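Local coordinates for protein N-acetylmuramoyl-L-alanine amidase amiD (Escherichia coli, PDB 3D2Y) that hydrolyses the bond between N-acetylmuramoyl residues and L-amino acid residues in certain cell-wall glycopeptides, using one catalytic zinc ion per subunit, at residues Ala120-Pro124 with Ala125-Ala129; Ile131-Ala134 with Lys135-Ala139; Gln169-Gln173 with Gln174-Ala178. One frame throughout, in Å; residues are numbered along the deposited sequence.

Contact 1. Residues Ala120-Pro124 with Ala125-Ala129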
loop_
_atom_site.group_PDB
_atom_site.type_symbol
_atom_site.label_atom_id
_atom_site.label_comp_id
_atom_site.label_asym_id
_atom_site.label_seq_id
_atom_site.Cartn_x
_atom_site.Cartn_y
_atom_site.Cartn_z
ATOM N N ALA A 120 11.068 -9.706 9.287
ATOM C CA ALA A 120 11.447 -9.039 10.554
ATOM C C ALA A 120 10.237 -8.330 11.146
ATOM O O ALA A 120 9.527 -7.645 10.424
ATOM C CB ALA A 120 12.513 -8.022 10.267
ATOM N N PRO A 121 9.981 -8.494 12.454
ATOM C CA PRO A 121 8.853 -7.796 13.075
ATOM C C PRO A 121 9.010 -6.271 13.028
ATOM O O PRO A 121 10.126 -5.757 13.044
ATOM C CB PRO A 121 8.904 -8.309 14.532
ATOM C CG PRO A 121 9.609 -9.633 14.425
ATOM C CD PRO A 121 10.675 -9.378 13.412
ATOM N N PHE A 122 7.895 -5.547 12.970
ATOM C CA PHE A 122 7.960 -4.087 13.036
ATOM C C PHE A 122 7.951 -3.568 14.477
ATOM O O PHE A 122 7.047 -3.898 15.291
ATOM C CB PHE A 122 6.808 -3.490 12.234
ATOM C CG PHE A 122 6.956 -3.687 10.728
ATOM C CD1 PHE A 122 6.615 -4.906 10.137
ATOM C CD2 PHE A 122 7.502 -2.684 9.934
ATOM C CE1 PHE A 122 6.753 -5.140 8.739
ATOM C CE2 PHE A 122 7.676 -2.899 8.551
ATOM C CZ PHE A 122 7.294 -4.150 7.962
ATOM N N GLU A 123 8.959 -2.746 14.801
ATOM C CA GLU A 123 9.029 -2.081 16.074
ATOM C C GLU A 123 7.722 -1.366 16.365
ATOM O O GLU A 123 7.216 -0.613 15.544
ATOM C CB GLU A 123 10.219 -1.105 16.131
ATOM C CG GLU A 123 11.503 -1.576 15.432
ATOM C CD GLU A 123 12.141 -2.855 15.999
ATOM O OE1 GLU A 123 11.744 -3.344 17.096
ATOM O OE2 GLU A 123 13.081 -3.358 15.322
ATOM N N PRO A 124 7.097 -1.672 17.516
ATOM C CA PRO A 124 5.889 -0.893 17.815
ATOM C C PRO A 124 6.072 0.660 17.825
ATOM O O PRO A 124 5.125 1.377 17.491
ATOM C CB PRO A 124 5.436 -1.409 19.194
ATOM C CG PRO A 124 6.439 -2.495 19.606
ATOM C CD PRO A 124 7.353 -2.782 18.457
ATOM N N ALA A 125 7.261 1.171 18.175
ATOM C CA ALA A 125 7.503 2.640 18.175
ATOM C C ALA A 125 7.291 3.204 16.739
ATOM O O ALA A 125 6.710 4.284 16.535
ATOM C CB ALA A 125 8.851 2.944 18.628
ATOM N N GLN A 126 7.766 2.450 15.755
ATOM C CA GLN A 126 7.622 2.820 14.339
ATOM C C GLN A 126 6.167 2.880 13.914
ATOM O O GLN A 126 5.737 3.854 13.286
ATOM C CB GLN A 126 8.388 1.830 13.465
ATOM C CG GLN A 126 8.340 2.100 11.945
ATOM C CD GLN A 126 9.273 1.196 11.177
ATOM O OE1 GLN A 126 9.039 -0.028 11.052
ATOM N NE2 GLN A 126 10.364 1.778 10.677
ATOM N N ILE A 127 5.408 1.850 14.258
ATOM C CA ILE A 127 3.973 1.831 13.913
ATOM C C ILE A 127 3.285 3.026 14.602
ATOM O O ILE A 127 2.459 3.751 14.001
ATOM C CB ILE A 127 3.356 0.464 14.366
ATOM C CG1 ILE A 127 4.080 -0.738 13.673
ATOM C CG2 ILE A 127 1.849 0.437 14.161
ATOM C CD1 ILE A 127 4.089 -0.687 12.111
ATOM N N GLN A 128 3.672 3.282 15.851
ATOM C CA GLN A 128 3.056 4.375 16.606
ATOM C C GLN A 128 3.294 5.755 15.945
ATOM O O GLN A 128 2.427 6.649 15.982
ATOM C CB GLN A 128 3.545 4.357 18.082
ATOM C CG GLN A 128 2.862 3.295 19.018
ATOM C CD GLN A 128 1.355 3.091 18.756
ATOM O OE1 GLN A 128 0.937 2.061 18.215
ATOM N NE2 GLN A 128 0.546 4.071 19.132
ATOM N N ALA A 129 4.479 5.922 15.359
ATOM C CA ALA A 129 4.877 7.128 14.611
ATOM C C ALA A 129 4.137 7.218 13.283
ATOM O O ALA A 129 3.671 8.310 12.862
ATOM C CB ALA A 129 6.397 7.108 14.391
HETATM O O HOH W 1 10.647 -2.172 11.865
HETATM O O HOH W 2 2.512 -0.129 18.129
#
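Phe-122 turns the edge of its ring to the side-chain amide of Gln-126. OE1 of Gln-126 lies in the ring plane, 3.3 Å from Phe-122 CD2. Ring and amide planes are 48° apart, so the two groups do not stack. The glutamine chain reaches the ring because its CG stands opposite the backbone N (chi1 -179°) and the chain stays extended beyond it. OE1 also accepts a hydrogen bond from a water at 2.8 Å. The same water is weakly bonded to the backbone N of Glu-123. The other end of the amide, NE2, donates to the backbone O of Glu-106.

On the aliphatic side, Phe-122 CB packs against Ile-127 CD1 at 3.9 Å. These side chains sit where the loop after strand 116-119 enters helix 124-141. Glu-123 is the N-cap residue. Its carbonyl O takes two weak bonds, from Gln-126 N at 3.1 Å and from Ile-127 N at 3.3 Å. Pro-124 follows as the first helical residue. Its O accepts Gln-128 N at 2.9 Å, the first firm bond between the two segments. CG of Gln-128 lies beside that oxygen, and the chain bends beyond it.

The ring also meets Phe-166 edge-to-face, and the side chain of Phe-122 lies about 4 Å from that of Tyr-36, a substrate-binding residue. The contact has an apolar part and a polar part. Apolar contact joins Phe-122 to Ile-127 at the helix start. The amide of Gln-126 is probably held in this orientation, since OE1 accepts from water and NE2 donates to a backbone carbonyl.

Contact 2. Residues Ile131-Ala134 with Lys135-Ala139; sequences IPLA and KDIIA
The carboxylate of Asp-136 lays one face over the carbonyl O of Pro-132. That oxygen is 3.3 Å from CG and 3.5 Å from each of OD1 and OD2. Asp-136 N bonds the same oxygen at 3.1 Å, from above the carbonyl plane by 37°. The other backbone bonds of this turn are straighter, as with Ile-138 N to Ala-134 O at 2.9 Å.

Leu-133 and Ile-137 cross obliquely, one turn apart. Leu-133 swings its CG opposite the backbone N (chi1 169°), which brings CD1 to 3.7 Å from Ile-137 CD1. An alanine in place of Ile-137 is likely to leave Leu-133 CD1 without this apolar neighbour and to open a gap beside it. Ile-131 and Lys-135 run side by side, with CG2 of the isoleucine 3.9 Å from CD of the lysine. Lys-135 NZ goes on to bond the carbonyl O of Gln-174.

The helix 124-141 thus has two packed sides. Leu-133 and Ile-137 rest on Ile-103 of strand 100-105 and Tyr-57 of strand 57-59. Ala-134, Lys-135 and Ile-138 meet Ile-176 in the loop after helix 168-173.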
loop_
_atom_site.group_PDB
_atom_site.type_symbol
_atom_site.label_atom_id
_atom_site.label_comp_id
_atom_site.label_asym_id
_atom_site.label_seq_id
_atom_site.Cartn_x
_atom_site.Cartn_y
_atom_site.Cartn_z
ATOM N N ILE A 131 1.139 5.948 12.407
ATOM C CA ILE A 131 -0.330 6.158 12.487
ATOM C C ILE A 131 -0.769 7.637 12.269
ATOM O O ILE A 131 -1.538 7.885 11.372
ATOM C CB ILE A 131 -0.931 5.469 13.791
ATOM C CG1 ILE A 131 -0.842 3.944 13.630
ATOM C CG2 ILE A 131 -2.391 5.978 14.099
ATOM C CD1 ILE A 131 -1.086 3.087 14.968
ATOM N N PRO A 132 -0.258 8.612 13.066
ATOM C CA PRO A 132 -0.669 10.022 12.850
ATOM C C PRO A 132 -0.242 10.630 11.497
ATOM O O PRO A 132 -0.938 11.496 10.969
ATOM C CB PRO A 132 -0.040 10.754 14.029
ATOM C CG PRO A 132 1.116 9.884 14.421
ATOM C CD PRO A 132 0.655 8.493 14.221
ATOM N N LEU A 133 0.864 10.166 10.929
ATOM C CA LEU A 133 1.306 10.640 9.630
ATOM C C LEU A 133 0.377 10.091 8.544
ATOM O O LEU A 133 -0.123 10.841 7.697
ATOM C CB LEU A 133 2.767 10.217 9.383
ATOM C CG LEU A 133 3.275 10.426 7.939
ATOM C CD1 LEU A 133 3.278 11.933 7.541
ATOM C CD2 LEU A 133 4.626 9.730 7.735
ATOM N N ALA A 134 0.107 8.789 8.582
ATOM C CA ALA A 134 -0.886 8.194 7.633
ATOM C C ALA A 134 -2.267 8.861 7.756
ATOM O O ALA A 134 -2.874 9.189 6.748
ATOM C CB ALA A 134 -0.987 6.684 7.846
ATOM N N LYS A 135 -2.737 9.087 8.987
ATOM C CA LYS A 135 -4.036 9.731 9.195
ATOM C C LYS A 135 -4.067 11.123 8.553
ATOM O O LYS A 135 -5.043 11.494 7.907
ATOM C CB LYS A 135 -4.398 9.800 10.695
ATOM C CG LYS A 135 -4.743 8.419 11.267
ATOM C CD LYS A 135 -5.065 8.448 12.743
ATOM C CE LYS A 135 -6.564 8.387 12.956
ATOM N NZ LYS A 135 -6.907 7.663 14.250
ATOM N N ASP A 136 -2.988 11.885 8.713
ATOM C CA ASP A 136 -2.951 13.230 8.194
ATOM C C ASP A 136 -2.985 13.172 6.681
ATOM O O ASP A 136 -3.748 13.914 6.032
ATOM C CB ASP A 136 -1.713 13.994 8.647
ATOM C CG ASP A 136 -1.817 14.511 10.086
ATOM O OD1 ASP A 136 -2.896 14.444 10.748
ATOM O OD2 ASP A 136 -0.776 14.994 10.548
ATOM N N ILE A 137 -2.206 12.267 6.120
ATOM C CA ILE A 137 -2.142 12.118 4.660
ATOM C C ILE A 137 -3.481 11.725 4.060
ATOM O O ILE A 137 -3.965 12.369 3.095
ATOM C CB ILE A 137 -1.007 11.137 4.221
ATOM C CG1 ILE A 137 0.338 11.695 4.656
ATOM C CG2 ILE A 137 -0.988 11.025 2.686
ATOM C CD1 ILE A 137 1.447 10.640 4.598
ATOM N N ILE A 138 -4.088 10.698 4.657
ATOM C CA ILE A 138 -5.420 10.216 4.281
ATOM C C ILE A 138 -6.502 11.318 4.391
ATOM O O ILE A 138 -7.306 11.467 3.478
ATOM C CB ILE A 138 -5.790 8.957 5.110
ATOM C CG1 ILE A 138 -4.918 7.764 4.670
ATOM C CG2 ILE A 138 -7.293 8.694 5.043
ATOM C CD1 ILE A 138 -4.735 6.688 5.711
ATOM N N ALA A 139 -6.498 12.109 5.476
ATOM C CA ALA A 139 -7.382 13.282 5.588
ATOM C C ALA A 139 -7.157 14.327 4.510
ATOM O O ALA A 139 -8.134 14.868 3.929
ATOM C CB ALA A 139 -7.286 13.944 7.018
#

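Contact 3. Residues Gln169-Gln173 with Gln174-Ala178; sequences QQLAQ and QGIGA
A Schellman motif ends helix 168-173, with Gly-175 as its C-prime residue. Two bonds define it. Ile-176 N reaches back to Leu-171 O at 2.9 Å, and Gly-175 N reaches Ala-172 O at 3.0 Å. Gly-175 has a positive phi of 83°, a backbone shape that suits a residue without a side chain, and this turns the chain off the helix.

Leu-171 O accepts two bonds. Besides Ile-176 N it takes Gln-174 N at 3.0 Å. The two donors come from opposite faces of the carbonyl plane, and neither follows a lone pair. Together they grip the carbonyl of Leu-171 where the chain leaves the helix. Gln-174 N is also weakly bonded to Gln-170 O. A water donates to Gln-170 O as well and has a weak bond to Gln-174 OE1.

The apolar pair that often accompanies a Schellman turn is present here. Leu-171 and Ile-176 meet at an angle, with CD1 of the leucine 3.8 Å from CG2 of the isoleucine. With CG2 opposite its own backbone N (CG1 at chi1 -52°), Ile-176 turns that methyl to Leu-171 CD1. Both residues also pack on helix 124-141, Leu-171 on Ile-131 and Ile-176 on Ile-138. The helix end and the following loop thus pack on helix 124-141, away from the zinc site.

Beyond the turn, Gly-177 has backbone angles at which a CB would press on the carbonyl O of Ile-176. That same oxygen faces the last helical turn. It lies 3.4 Å from Leu-171 CB and makes a CA-H...O contact with Ala-172 CA at 3.4 Å.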
loop_
_atom_site.group_PDB
_atom_site.type_symbol
_atom_site.label_atom_id
_atom_site.label_comp_id
_atom_site.label_asym_id
_atom_site.label_seq_id
_atom_site.Cartn_x
_atom_site.Cartn_y
_atom_site.Cartn_z
ATOM N N GLN A 169 -4.161 -5.069 10.010
ATOM C CA GLN A 169 -5.378 -5.089 10.841
ATOM C C GLN A 169 -5.322 -4.053 11.983
ATOM O O GLN A 169 -6.293 -3.336 12.214
ATOM C CB GLN A 169 -5.676 -6.486 11.406
ATOM C CG GLN A 169 -7.172 -6.671 11.665
ATOM C CD GLN A 169 -7.524 -7.959 12.375
ATOM O OE1 GLN A 169 -6.773 -8.939 12.357
ATOM N NE2 GLN A 169 -8.700 -7.971 12.985
ATOM N N GLN A 170 -4.191 -3.970 12.678
ATOM C CA GLN A 170 -3.977 -2.925 13.674
ATOM C C GLN A 170 -4.198 -1.514 13.105
ATOM O O GLN A 170 -4.782 -0.644 13.766
ATOM C CB GLN A 170 -2.563 -3.002 14.234
ATOM C CG GLN A 170 -2.383 -2.089 15.387
ATOM C CD GLN A 170 -0.967 -1.932 15.839
ATOM O OE1 GLN A 170 -0.634 -0.919 16.447
ATOM N NE2 GLN A 170 -0.114 -2.904 15.534
ATOM N N LEU A 171 -3.704 -1.278 11.895
ATOM C CA LEU A 171 -3.834 0.036 11.279
ATOM C C LEU A 171 -5.281 0.268 10.906
ATOM O O LEU A 171 -5.756 1.403 11.010
ATOM C CB LEU A 171 -2.990 0.161 10.008
ATOM C CG LEU A 171 -1.492 0.404 10.139
ATOM C CD1 LEU A 171 -0.996 1.143 8.905
ATOM C CD2 LEU A 171 -1.272 1.211 11.358
ATOM N N ALA A 172 -5.975 -0.790 10.462
ATOM C CA ALA A 172 -7.345 -0.675 10.012
ATOM C C ALA A 172 -8.250 -0.286 11.165
ATOM O O ALA A 172 -9.216 0.455 10.985
ATOM C CB ALA A 172 -7.821 -1.979 9.354
ATOM N N GLN A 173 -7.921 -0.784 12.354
ATOM C CA GLN A 173 -8.652 -0.433 13.578
ATOM C C GLN A 173 -8.462 1.031 13.993
ATOM O O GLN A 173 -9.288 1.575 14.738
ATOM C CB GLN A 173 -8.287 -1.394 14.699
ATOM C CG GLN A 173 -8.813 -2.806 14.423
ATOM C CD GLN A 173 -8.199 -3.860 15.319
ATOM O OE1 GLN A 173 -7.279 -3.584 16.089
ATOM N NE2 GLN A 173 -8.716 -5.084 15.227
ATOM N N GLN A 174 -7.385 1.645 13.506
ATOM C CA GLN A 174 -7.116 3.085 13.651
ATOM C C GLN A 174 -7.654 3.951 12.472
ATOM O O GLN A 174 -7.378 5.169 12.377
ATOM C CB GLN A 174 -5.609 3.312 13.858
ATOM C CG GLN A 174 -5.043 2.663 15.105
ATOM C CD GLN A 174 -5.493 3.353 16.361
ATOM O OE1 GLN A 174 -5.984 2.714 17.288
ATOM N NE2 GLN A 174 -5.335 4.675 16.402
ATOM N N GLY A 175 -8.414 3.318 11.581
ATOM C CA GLY A 175 -9.022 3.986 10.420
ATOM C C GLY A 175 -8.080 4.130 9.241
ATOM O O GLY A 175 -8.326 4.935 8.333
ATOM N N ILE A 176 -6.991 3.360 9.268
ATOM C CA ILE A 176 -5.994 3.354 8.191
ATOM C C ILE A 176 -6.000 2.059 7.378
ATOM O O ILE A 176 -5.444 1.038 7.791
ATOM C CB ILE A 176 -4.577 3.605 8.701
ATOM C CG1 ILE A 176 -4.536 4.884 9.575
ATOM C CG2 ILE A 176 -3.552 3.640 7.509
ATOM C CD1 ILE A 176 -3.245 5.027 10.404
ATOM N N GLY A 177 -6.550 2.150 6.181
ATOM C CA GLY A 177 -6.599 1.011 5.247
ATOM C C GLY A 177 -7.820 0.115 5.373
ATOM O O GLY A 177 -8.619 0.209 6.326
ATOM N N ALA A 178 -7.936 -0.774 4.394
ATOM C CA ALA A 178 -9.095 -1.674 4.179
ATOM C C ALA A 178 -8.993 -2.941 5.031
ATOM O O ALA A 178 -7.918 -3.518 5.220
ATOM C CB ALA A 178 -9.161 -2.076 2.690
HETATM O O HOH W 3 -5.140 -0.580 16.540
#

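The three contacts follow one another along the chain without interleaving. Contacts 1 and 2 share helix 124-141: contact 1 is its start, contact 2 lies further along, and their centres are about 16 Å apart. Contact 3 ends helix 168-173. Its centre is about 15 Å from that of contact 1 and about 11 Å from that of contact 2. It touches both. Gln-170 and Leu-171 meet Ile-127, and Ile-131 CG1 packs 3.6 Å from Leu-171 CD2. Together they describe one helix lying on the central sheet of the amidase fold, with its N-terminal end near the substrate site and the end of a second helix packed alongside.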